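Local coordinates for protein induced by osmotic stress (Scheffersomyces stipitis, PDB 5YWN) that reduces haloketones as an NADP-dependent, Rossmann-fold reductase of the dihydroflavonol-4-reductase subfamily, and probably acts as a cinnamyl-alcohol dehydrogenase, at residues D294-S297 against A298-E301; N267-T270 against L271-V275. The protein carries 1 engineered substitution. One frame throughout, in Å; residues are numbered along the deposited sequence.

Overall arrangement
Both contacts are local and lie on the same side of the chain's centre, their own centres about 16 Å apart. Contact 2 is buried and forms the first turns of helix 268-278, directly after strand 265-267; contact 1 is a surface turn in the loop between that helix and helix 305-311. Helix geometry, a capping box and an amide-carboxylate bond dominate contact 2, whereas contact 1 relies on two phenylalanine rings, an Asx turn and bridging waters. They meet where D294 OD2 lies 2.9 Å from T270 OG1, a probable hydrogen bond, and where F296 CZ packs 3.6 Å from N267 N, so the loop folds back over the helix start.

Contact 1. Residues D294-S297 against A298-E301; sequences DDFS and AFKE
F296 and F299 bring their rings together in an offset edge-to-face pair: the edge of F296 is directed at the face of F299, with the planes 63° apart and the centroids separated by 6.0 Å. The closest approach runs from F296 CD1 to F299 CE1, 3.9 Å, and CE1 lies near the plane of the F296 ring. Each CG is anti to its own carbonyl carbon (chi1 -50° in F296, -72° in F299), which swings both rings to the same flank of the turn. The backbone beneath is a type I beta turn from F296 to F299, closed by F299 N donating to F296 O at 3.1 Å. That bond is fairly straight at the hydrogen, although the donor stands well above the carbonyl plane. The same carbonyl oxygen lies at the edge of the F299 ring, 3.5 Å from F299 CD1. Ahead of the turn, D295 OD1 takes two donors. S297 N meets it almost head-on, making an Asx turn, while D295 OD1 receives S297 OG, 2.8 Å away, on its syn lone pair; together they hold the carboxylate against the chain. One water spans D295 O and A298 N, and a second donates to F296 O or F299 O, with other acceptors competing for its protons. With an alanine at F299, the edge of F296 is likely to lose its aromatic partner and a gap to open beside R265 and P138. The turn lies at the surface, away from the cofactor, in the loop joining helices 268-278 and 305-311. Both rings lean on R265 of strand 265-267, and K300 is hydrogen-bonded through its backbone to P138 of another loop.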
ATOM      1  N   ASP A 294     -18.324  -3.854  20.057  1.00 25.81           N
ATOM      2  CA  ASP A 294     -16.922  -3.600  19.878  1.00 25.68           C
ATOM      3  C   ASP A 294     -16.485  -2.486  20.808  1.00 30.13           C
ATOM      4  O   ASP A 294     -17.119  -1.481  20.879  1.00 31.70           O
ATOM      5  CB  ASP A 294     -16.591  -3.304  18.425  1.00 27.49           C
ATOM      6  CG  ASP A 294     -17.538  -2.295  17.772  1.00 29.20           C
ATOM      7  OD1 ASP A 294     -18.698  -2.249  18.155  1.00 31.93           O
ATOM      8  OD2 ASP A 294     -17.134  -1.609  16.857  1.00 29.54           O
ATOM      9  N   ASP A 295     -15.446  -2.712  21.575  1.00 27.06           N
ATOM     10  CA  ASP A 295     -14.909  -1.715  22.457  1.00 27.40           C
ATOM     11  C   ASP A 295     -13.400  -1.647  22.348  1.00 29.32           C
ATOM     12  O   ASP A 295     -12.752  -2.549  22.732  1.00 26.06           O
ATOM     13  CB  ASP A 295     -15.353  -2.050  23.877  1.00 25.67           C
ATOM     14  CG  ASP A 295     -14.726  -1.196  24.930  1.00 27.31           C
ATOM     15  OD1 ASP A 295     -13.936  -0.341  24.654  1.00 31.72           O
ATOM     16  OD2 ASP A 295     -15.015  -1.405  26.064  1.00 33.80           O
ATOM     17  N   PHE A 296     -12.873  -0.561  21.847  1.00 25.77           N
ATOM     18  CA  PHE A 296     -11.434  -0.381  21.695  1.00 25.67           C
ATOM     19  C   PHE A 296     -10.743   0.574  22.661  1.00 23.57           C
ATOM     20  O   PHE A 296      -9.638   0.959  22.445  1.00 22.59           O
ATOM     21  CB  PHE A 296     -11.045  -0.064  20.250  1.00 23.20           C
ATOM     22  CG  PHE A 296     -11.624  -0.987  19.268  1.00 26.60           C
ATOM     23  CD1 PHE A 296     -11.199  -2.270  19.186  1.00 27.10           C
ATOM     24  CD2 PHE A 296     -12.604  -0.576  18.433  1.00 25.21           C
ATOM     25  CE1 PHE A 296     -11.733  -3.129  18.289  1.00 26.81           C
ATOM     26  CE2 PHE A 296     -13.137  -1.420  17.537  1.00 25.69           C
ATOM     27  CZ  PHE A 296     -12.714  -2.703  17.475  1.00 27.54           C
ATOM     28  N   SER A 297     -11.430   0.938  23.708  1.00 23.96           N
ATOM     29  CA  SER A 297     -10.955   1.927  24.646  1.00 25.36           C
ATOM     30  C   SER A 297      -9.710   1.543  25.446  1.00 24.04           C
ATOM     31  O   SER A 297      -9.047   2.367  25.926  1.00 25.47           O
ATOM     32  CB  SER A 297     -12.067   2.473  25.526  1.00 23.86           C
ATOM     33  OG  SER A 297     -12.603   1.526  26.336  1.00 26.18           O
ATOM     34  N   ALA A 298      -9.445   0.268  25.567  1.00 24.19           N
ATOM     35  CA  ALA A 298      -8.231  -0.216  26.184  1.00 27.06           C
ATOM     36  C   ALA A 298      -6.952  -0.019  25.368  1.00 26.42           C
ATOM     37  O   ALA A 298      -5.907  -0.077  25.908  1.00 24.99           O
ATOM     38  CB  ALA A 298      -8.368  -1.643  26.651  1.00 25.96           C
ATOM     39  N   PHE A 299      -7.081   0.183  24.068  1.00 20.51           N
ATOM     40  CA  PHE A 299      -5.935   0.175  23.198  1.00 23.94           C
ATOM     41  C   PHE A 299      -5.196   1.501  23.243  1.00 24.99           C
ATOM     42  O   PHE A 299      -5.736   2.508  22.945  1.00 23.76           O
ATOM     43  CB  PHE A 299      -6.311  -0.158  21.749  1.00 21.15           C
ATOM     44  CG  PHE A 299      -6.696  -1.573  21.516  1.00 24.82           C
ATOM     45  CD1 PHE A 299      -7.960  -2.024  21.826  1.00 24.07           C
ATOM     46  CD2 PHE A 299      -5.827  -2.440  20.974  1.00 21.05           C
ATOM     47  CE1 PHE A 299      -8.317  -3.323  21.616  1.00 24.30           C
ATOM     48  CE2 PHE A 299      -6.173  -3.735  20.734  1.00 25.76           C
ATOM     49  CZ  PHE A 299      -7.421  -4.189  21.058  1.00 28.70           C
ATOM     50  N   LYS A 300      -3.945   1.462  23.606  1.00 25.45           N
ATOM     51  CA  LYS A 300      -3.154   2.660  23.597  1.00 20.61           C
ATOM     52  C   LYS A 300      -3.059   3.227  22.173  1.00 23.24           C
ATOM     53  O   LYS A 300      -2.907   2.507  21.287  1.00 21.66           O
ATOM     54  CB  LYS A 300      -1.788   2.387  24.161  1.00 25.03           C
ATOM     55  CG  LYS A 300      -1.754   2.107  25.621  1.00 26.42           C
ATOM     56  CD  LYS A 300      -0.397   1.642  26.057  1.00 30.02           C
ATOM     57  CE  LYS A 300      -0.391   1.367  27.537  1.00 31.46           C
ATOM     58  NZ  LYS A 300       0.973   1.073  27.971  1.00 37.96           N
ATOM     59  N   GLU A 301      -3.208   4.511  22.003  1.00 24.48           N
ATOM     60  CA  GLU A 301      -3.108   5.070  20.678  1.00 28.60           C
ATOM     61  C   GLU A 301      -1.688   5.003  20.168  1.00 23.99           C
ATOM     62  O   GLU A 301      -0.789   5.357  20.848  1.00 25.87           O
ATOM     63  CB  GLU A 301      -3.571   6.520  20.623  1.00 28.91           C
ATOM     64  CG  GLU A 301      -4.951   6.802  21.154  1.00 41.37           C
ATOM     65  CD  GLU A 301      -6.085   6.277  20.285  1.00 43.59           C
ATOM     66  OE1 GLU A 301      -5.909   6.097  19.087  1.00 49.66           O
ATOM     67  OE2 GLU A 301      -7.150   6.061  20.798  1.00 46.21           O
TER
HETATM   68  O   HOH W   1     -10.882  -2.179  24.621  1.00 26.71           O
HETATM   69  O   HOH W   2      -8.194   3.458  21.984  1.00 30.27           O

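Contact 2. Residues N267-T270 against L271-V275; sequences NGQT and LLDVV
Q269 runs its side chain obliquely across the carboxylate of D273, one helical turn further on, with CG 3.6 Å from D273 OD2. Its amide NE2 donates to D273 OD1 at 2.9 Å, the oxygen lying close to the amide plane but being approached from above the carboxylate plane, with the two planes 36° apart. Q269 has CG anti to the backbone N (chi1 -166°) and then bends at chi2 (67°), which turns the amide along the helix toward D273. Both side chains also bind the loop alongside: Q269 OE1 accepts from K290 N, Q269 NE2 gives a second bond to V288 O, and D273 OD2 accepts from H292 N. At the helix start, N267 is the N-cap and forms a capping box with T270. T270 N donates to N267 OD1 at 3.1 Å, close to the line of the C=O bond, and Q269 N adds a weak bond to that oxygen; in return N267 N gives a very straight bond, 2.9 Å, to T270 OG1. Regular helical bonds follow, from L271 N to N267 O through V274 N to T270 O. On other sides of the helix, L271 touches V219, while T270, V274 and V275 pack against helix 318-332. Side-chain oxygen thus meets first-turn amides where helical acceptors are lacking. Around buried D273 the amide donors would favour the anion, while the nearby carboxylate of D294 would tend to oppose it, and Q269 and D273 together tie the 288-292 loop to the helix.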
ATOM      1  N   ASN A 267     -13.129  -4.220  14.191  1.00 26.07           N
ATOM      2  CA  ASN A 267     -13.336  -5.638  14.046  1.00 27.46           C
ATOM      3  C   ASN A 267     -14.487  -5.977  13.119  1.00 24.20           C
ATOM      4  O   ASN A 267     -15.065  -5.133  12.552  1.00 23.89           O
ATOM      5  CB  ASN A 267     -13.412  -6.360  15.387  1.00 26.98           C
ATOM      6  CG  ASN A 267     -14.662  -6.045  16.183  1.00 26.33           C
ATOM      7  OD1 ASN A 267     -15.655  -5.650  15.670  1.00 23.29           O
ATOM      8  ND2 ASN A 267     -14.576  -6.258  17.451  1.00 24.31           N
ATOM      9  N   GLY A 268     -14.811  -7.243  13.050  1.00 25.32           N
ATOM     10  CA  GLY A 268     -15.899  -7.729  12.258  1.00 28.61           C
ATOM     11  C   GLY A 268     -17.249  -7.136  12.634  1.00 26.38           C
ATOM     12  O   GLY A 268     -18.043  -6.923  11.812  1.00 23.13           O
ATOM     13  N   GLN A 269     -17.473  -6.897  13.906  1.00 24.37           N
ATOM     14  CA  GLN A 269     -18.674  -6.235  14.353  1.00 26.92           C
ATOM     15  C   GLN A 269     -18.784  -4.801  13.867  1.00 24.78           C
ATOM     16  O   GLN A 269     -19.798  -4.411  13.436  1.00 23.02           O
ATOM     17  CB  GLN A 269     -18.853  -6.318  15.851  1.00 25.55           C
ATOM     18  CG  GLN A 269     -20.221  -5.937  16.315  1.00 28.08           C
ATOM     19  CD  GLN A 269     -21.292  -6.888  15.882  1.00 28.17           C
ATOM     20  OE1 GLN A 269     -21.278  -8.029  16.232  1.00 25.63           O
ATOM     21  NE2 GLN A 269     -22.192  -6.411  15.100  1.00 24.22           N
ATOM     22  N   THR A 270     -17.681  -4.081  13.900  1.00 22.85           N
ATOM     23  CA  THR A 270     -17.613  -2.733  13.416  1.00 22.99           C
ATOM     24  C   THR A 270     -18.010  -2.701  11.929  1.00 25.22           C
ATOM     25  O   THR A 270     -18.803  -1.909  11.534  1.00 22.01           O
ATOM     26  CB  THR A 270     -16.176  -2.163  13.509  1.00 23.98           C
ATOM     27  OG1 THR A 270     -15.536  -2.608  14.677  1.00 19.64           O
ATOM     28  CG2 THR A 270     -16.221  -0.675  13.521  1.00 24.48           C
ATOM     29  N   LEU A 271     -17.472  -3.629  11.165  1.00 23.73           N
ATOM     30  CA  LEU A 271     -17.747  -3.766   9.775  1.00 24.95           C
ATOM     31  C   LEU A 271     -19.217  -4.086   9.462  1.00 25.52           C
ATOM     32  O   LEU A 271     -19.823  -3.427   8.687  1.00 25.11           O
ATOM     33  CB  LEU A 271     -16.858  -4.853   9.217  1.00 20.13           C
ATOM     34  CG  LEU A 271     -17.105  -5.306   7.812  1.00 30.74           C
ATOM     35  CD1 LEU A 271     -17.108  -4.191   6.798  1.00 30.12           C
ATOM     36  CD2 LEU A 271     -16.270  -6.484   7.370  1.00 29.42           C
ATOM     37  N   LEU A 272     -19.759  -5.057  10.145  1.00 25.48           N
ATOM     38  CA  LEU A 272     -21.138  -5.445  10.017  1.00 26.21           C
ATOM     39  C   LEU A 272     -22.094  -4.299  10.373  1.00 23.80           C
ATOM     40  O   LEU A 272     -23.036  -4.067   9.704  1.00 26.39           O
ATOM     41  CB  LEU A 272     -21.402  -6.599  10.938  1.00 27.04           C
ATOM     42  CG  LEU A 272     -21.328  -8.009  10.402  1.00 32.54           C
ATOM     43  CD1 LEU A 272     -21.705  -9.032  11.438  1.00 30.55           C
ATOM     44  CD2 LEU A 272     -22.165  -8.166   9.168  1.00 33.58           C
ATOM     45  N   ASP A 273     -21.789  -3.588  11.415  1.00 25.98           N
ATOM     46  CA  ASP A 273     -22.616  -2.516  11.863  1.00 25.74           C
ATOM     47  C   ASP A 273     -22.703  -1.414  10.813  1.00 24.72           C
ATOM     48  O   ASP A 273     -23.722  -0.881  10.606  1.00 25.33           O
ATOM     49  CB  ASP A 273     -22.156  -1.977  13.221  1.00 24.81           C
ATOM     50  CG  ASP A 273     -22.428  -2.965  14.407  1.00 28.89           C
ATOM     51  OD1 ASP A 273     -23.222  -3.863  14.299  1.00 26.51           O
ATOM     52  OD2 ASP A 273     -21.826  -2.795  15.429  1.00 27.29           O
ATOM     53  N   VAL A 274     -21.597  -1.095  10.196  1.00 25.13           N
ATOM     54  CA  VAL A 274     -21.597  -0.102   9.168  1.00 22.75           C
ATOM     55  C   VAL A 274     -22.391  -0.518   7.952  1.00 20.92           C
ATOM     56  O   VAL A 274     -23.210   0.181   7.531  1.00 24.74           O
ATOM     57  CB  VAL A 274     -20.145   0.301   8.830  1.00 24.22           C
ATOM     58  CG1 VAL A 274     -20.007   0.956   7.471  1.00 22.10           C
ATOM     59  CG2 VAL A 274     -19.548   1.164   9.918  1.00 24.86           C
ATOM     60  N   VAL A 275     -22.136  -1.682   7.447  1.00 21.10           N
ATOM     61  CA  VAL A 275     -22.775  -2.152   6.263  1.00 20.45           C
ATOM     62  C   VAL A 275     -24.302  -2.282   6.398  1.00 24.10           C
ATOM     63  O   VAL A 275     -25.014  -1.877   5.554  1.00 20.86           O
ATOM     64  CB  VAL A 275     -22.146  -3.470   5.830  1.00 21.89           C
ATOM     65  CG1 VAL A 275     -22.894  -4.097   4.706  1.00 24.55           C
ATOM     66  CG2 VAL A 275     -20.714  -3.248   5.417  1.00 24.69           C
TER